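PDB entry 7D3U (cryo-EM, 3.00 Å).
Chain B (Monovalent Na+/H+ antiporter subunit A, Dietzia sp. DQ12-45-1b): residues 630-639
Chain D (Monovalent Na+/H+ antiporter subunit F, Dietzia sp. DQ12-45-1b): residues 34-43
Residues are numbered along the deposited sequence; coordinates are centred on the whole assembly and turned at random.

Chain B (630-639) GIVGFAMALW
Chain D (34-43) AADLLFFAFI

Both stretches are helical throughout, interior segments of longer helices, with phi/psi near -65/-39 and i-to-i+4 backbone hydrogen bonds of about 2.9 Å, such as B:Leu638 N to B:Phe634 O. They run parallel, 5° between N-to-C directions, axes 10.1 Å apart at closest approach. Register is set by B:Ile631 CA to D:Phe39 CA, 6.9 Å, and B:Phe634 CA to D:Phe42 CA, 6.7 Å. No hydrogen bond crosses; apolar packing buries 463 Å².

D:Phe42 (chi1 -91°, chi2 -69°) is the knob, set among B:Ile631, B:Phe634, B:Ala635 and B:Leu638. B:Phe634 CB lies over its face, 4.1 Å from the ring centroid, a CH-pi contact. B:Ala635 packs against the same ring, CB to D:Phe42 CZ 3.8 Å, while B:Leu638 (t, chi2 p) meets the ring edge, CD2 to D:Phe42 CD1 4.1 Å.

B:Phe634 (chi1 -100°, chi2 85°) pairs with D:Phe39 (m, chi2 -29°): planes at 21°, centroids 5.0 Å apart, slid so the rings barely overlap. B:Gly630 leaves room beside D:Phe39; an ideal CB would sit 3.1 Å from D:Phe39 CZ. B:Ile631 (m, t) starts sideways but reaches across, CD1 to D:Leu38 CD1 (m, t) 3.2 Å, a tight contact, and CG2 to D:Phe42 CE2 3.8 Å.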

# COMPACT_ATOMS: atom_id res chain seq x y z
N GLY B 630 -7.61 -17.89 25.97
CA GLY B 630 -7.76 -17.37 27.32
C GLY B 630 -6.63 -17.81 28.23
O GLY B 630 -6.15 -17.03 29.06
N ILE B 631 -6.18 -19.05 28.07
CA ILE B 631 -5.10 -19.56 28.92
C ILE B 631 -3.79 -18.86 28.60
O ILE B 631 -3.01 -18.53 29.50
CB ILE B 631 -4.99 -21.08 28.78
CG1 ILE B 631 -6.09 -21.76 29.59
CG2 ILE B 631 -3.62 -21.57 29.22
CD1 ILE B 631 -6.09 -23.23 29.45
N VAL B 632 -3.51 -18.63 27.32
CA VAL B 632 -2.29 -17.92 26.94
C VAL B 632 -2.36 -16.48 27.41
O VAL B 632 -1.35 -15.90 27.82
CB VAL B 632 -2.07 -18.03 25.42
CG1 VAL B 632 -1.04 -17.01 24.96
CG2 VAL B 632 -1.61 -19.43 25.06
N GLY B 633 -3.55 -15.87 27.38
CA GLY B 633 -3.70 -14.54 27.93
C GLY B 633 -3.42 -14.49 29.42
O GLY B 633 -2.74 -13.58 29.91
N PHE B 634 -3.92 -15.48 30.16
CA PHE B 634 -3.64 -15.54 31.59
C PHE B 634 -2.16 -15.77 31.86
O PHE B 634 -1.59 -15.18 32.78
CB PHE B 634 -4.48 -16.64 32.24
CG PHE B 634 -5.70 -16.13 32.93
CD1 PHE B 634 -6.88 -15.93 32.23
CD2 PHE B 634 -5.68 -15.85 34.28
CE1 PHE B 634 -8.00 -15.46 32.86
CE2 PHE B 634 -6.81 -15.38 34.92
CZ PHE B 634 -7.97 -15.19 34.21
N ALA B 635 -1.52 -16.63 31.06
CA ALA B 635 -0.10 -16.88 31.24
C ALA B 635 0.73 -15.65 30.90
O ALA B 635 1.74 -15.39 31.55
CB ALA B 635 0.34 -18.07 30.38
N MET B 636 0.30 -14.87 29.91
CA MET B 636 1.01 -13.63 29.60
C MET B 636 0.79 -12.58 30.67
O MET B 636 1.68 -11.77 30.94
CB MET B 636 0.57 -13.11 28.24
CG MET B 636 1.10 -13.91 27.07
SD MET B 636 2.79 -13.46 26.68
CE MET B 636 2.58 -11.72 26.35
N ALA B 637 -0.39 -12.56 31.30
CA ALA B 637 -0.60 -11.67 32.43
C ALA B 637 0.30 -12.06 33.60
O ALA B 637 0.90 -11.20 34.25
CB ALA B 637 -2.06 -11.69 32.85
N LEU B 638 0.40 -13.36 33.89
CA LEU B 638 1.33 -13.83 34.91
C LEU B 638 2.77 -13.49 34.54
O LEU B 638 3.58 -13.19 35.42
CB LEU B 638 1.16 -15.34 35.10
CG LEU B 638 2.14 -16.05 36.04
CD1 LEU B 638 2.09 -15.42 37.42
CD2 LEU B 638 1.81 -17.52 36.12
N TRP B 639 3.10 -13.54 33.25
CA TRP B 639 4.42 -13.14 32.79
C TRP B 639 4.68 -11.67 33.09
O TRP B 639 5.71 -11.32 33.68
CB TRP B 639 4.54 -13.40 31.29
CG TRP B 639 5.65 -14.32 30.88
CD1 TRP B 639 5.58 -15.33 29.98
CD2 TRP B 639 7.01 -14.28 31.34
NE1 TRP B 639 6.80 -15.94 29.85
CE2 TRP B 639 7.70 -15.31 30.67
CE3 TRP B 639 7.71 -13.48 32.24
CZ2 TRP B 639 9.04 -15.57 30.89
CZ3 TRP B 639 9.05 -13.73 32.45
CH2 TRP B 639 9.70 -14.77 31.77
N ALA D 34 -11.76 -27.67 31.98
CA ALA D 34 -10.32 -27.57 32.18
C ALA D 34 -9.86 -26.12 32.08
O ALA D 34 -8.98 -25.70 32.84
CB ALA D 34 -9.59 -28.44 31.16
N ALA D 35 -10.46 -25.34 31.18
CA ALA D 35 -10.13 -23.93 31.09
C ALA D 35 -10.51 -23.19 32.37
O ALA D 35 -9.78 -22.32 32.83
CB ALA D 35 -10.83 -23.29 29.89
N ASP D 36 -11.66 -23.53 32.94
CA ASP D 36 -12.08 -22.91 34.20
C ASP D 36 -11.10 -23.24 35.32
O ASP D 36 -10.61 -22.34 36.03
CB ASP D 36 -13.49 -23.37 34.56
CG ASP D 36 -13.92 -22.91 35.94
OD1 ASP D 36 -14.40 -21.76 36.05
OD2 ASP D 36 -13.77 -23.69 36.90
N LEU D 37 -10.80 -24.53 35.50
CA LEU D 37 -9.84 -24.93 36.52
C LEU D 37 -8.49 -24.26 36.30
O LEU D 37 -7.82 -23.88 37.26
CB LEU D 37 -9.69 -26.45 36.54
CG LEU D 37 -8.95 -27.10 37.72
CD1 LEU D 37 -7.45 -27.16 37.49
CD2 LEU D 37 -9.26 -26.37 39.01
N LEU D 38 -8.09 -24.08 35.04
CA LEU D 38 -6.80 -23.46 34.76
C LEU D 38 -6.82 -21.97 35.03
O LEU D 38 -5.82 -21.41 35.47
CB LEU D 38 -6.39 -23.76 33.32
CG LEU D 38 -6.15 -25.25 33.09
CD1 LEU D 38 -5.88 -25.55 31.63
CD2 LEU D 38 -4.98 -25.68 33.93
N PHE D 39 -7.94 -21.29 34.77
CA PHE D 39 -8.04 -19.89 35.14
C PHE D 39 -7.91 -19.72 36.64
O PHE D 39 -7.22 -18.81 37.13
CB PHE D 39 -9.36 -19.29 34.65
CG PHE D 39 -9.54 -19.34 33.16
CD1 PHE D 39 -8.44 -19.32 32.32
CD2 PHE D 39 -10.80 -19.42 32.61
CE1 PHE D 39 -8.61 -19.37 30.95
CE2 PHE D 39 -10.97 -19.47 31.24
CZ PHE D 39 -9.88 -19.45 30.41
N PHE D 40 -8.55 -20.60 37.41
CA PHE D 40 -8.45 -20.49 38.86
C PHE D 40 -7.04 -20.83 39.34
O PHE D 40 -6.51 -20.18 40.26
CB PHE D 40 -9.50 -21.38 39.53
CG PHE D 40 -10.88 -20.79 39.51
CD1 PHE D 40 -11.59 -20.71 38.33
CD2 PHE D 40 -11.46 -20.31 40.66
CE1 PHE D 40 -12.86 -20.16 38.30
CE2 PHE D 40 -12.72 -19.76 40.64
CZ PHE D 40 -13.42 -19.69 39.46
N ALA D 41 -6.39 -21.82 38.71
CA ALA D 41 -5.00 -22.11 39.03
C ALA D 41 -4.08 -20.95 38.67
O ALA D 41 -3.09 -20.71 39.36
CB ALA D 41 -4.55 -23.38 38.32
N PHE D 42 -4.41 -20.21 37.61
CA PHE D 42 -3.60 -19.05 37.25
C PHE D 42 -3.78 -17.91 38.24
O PHE D 42 -2.83 -17.18 38.52
CB PHE D 42 -3.95 -18.58 35.84
CG PHE D 42 -3.10 -19.20 34.77
CD1 PHE D 42 -1.76 -18.89 34.67
CD2 PHE D 42 -3.64 -20.09 33.86
CE1 PHE D 42 -0.97 -19.45 33.69
CE2 PHE D 42 -2.86 -20.66 32.88
CZ PHE D 42 -1.52 -20.34 32.80
N ILE D 43 -4.99 -17.74 38.78
CA ILE D 43 -5.17 -16.77 39.86
C ILE D 43 -4.34 -17.18 41.08
O ILE D 43 -3.69 -16.35 41.73
CB ILE D 43 -6.66 -16.62 40.21
CG1 ILE D 43 -7.45 -16.24 38.97
CG2 ILE D 43 -6.84 -15.57 41.29
CD1 ILE D 43 -8.93 -16.10 39.23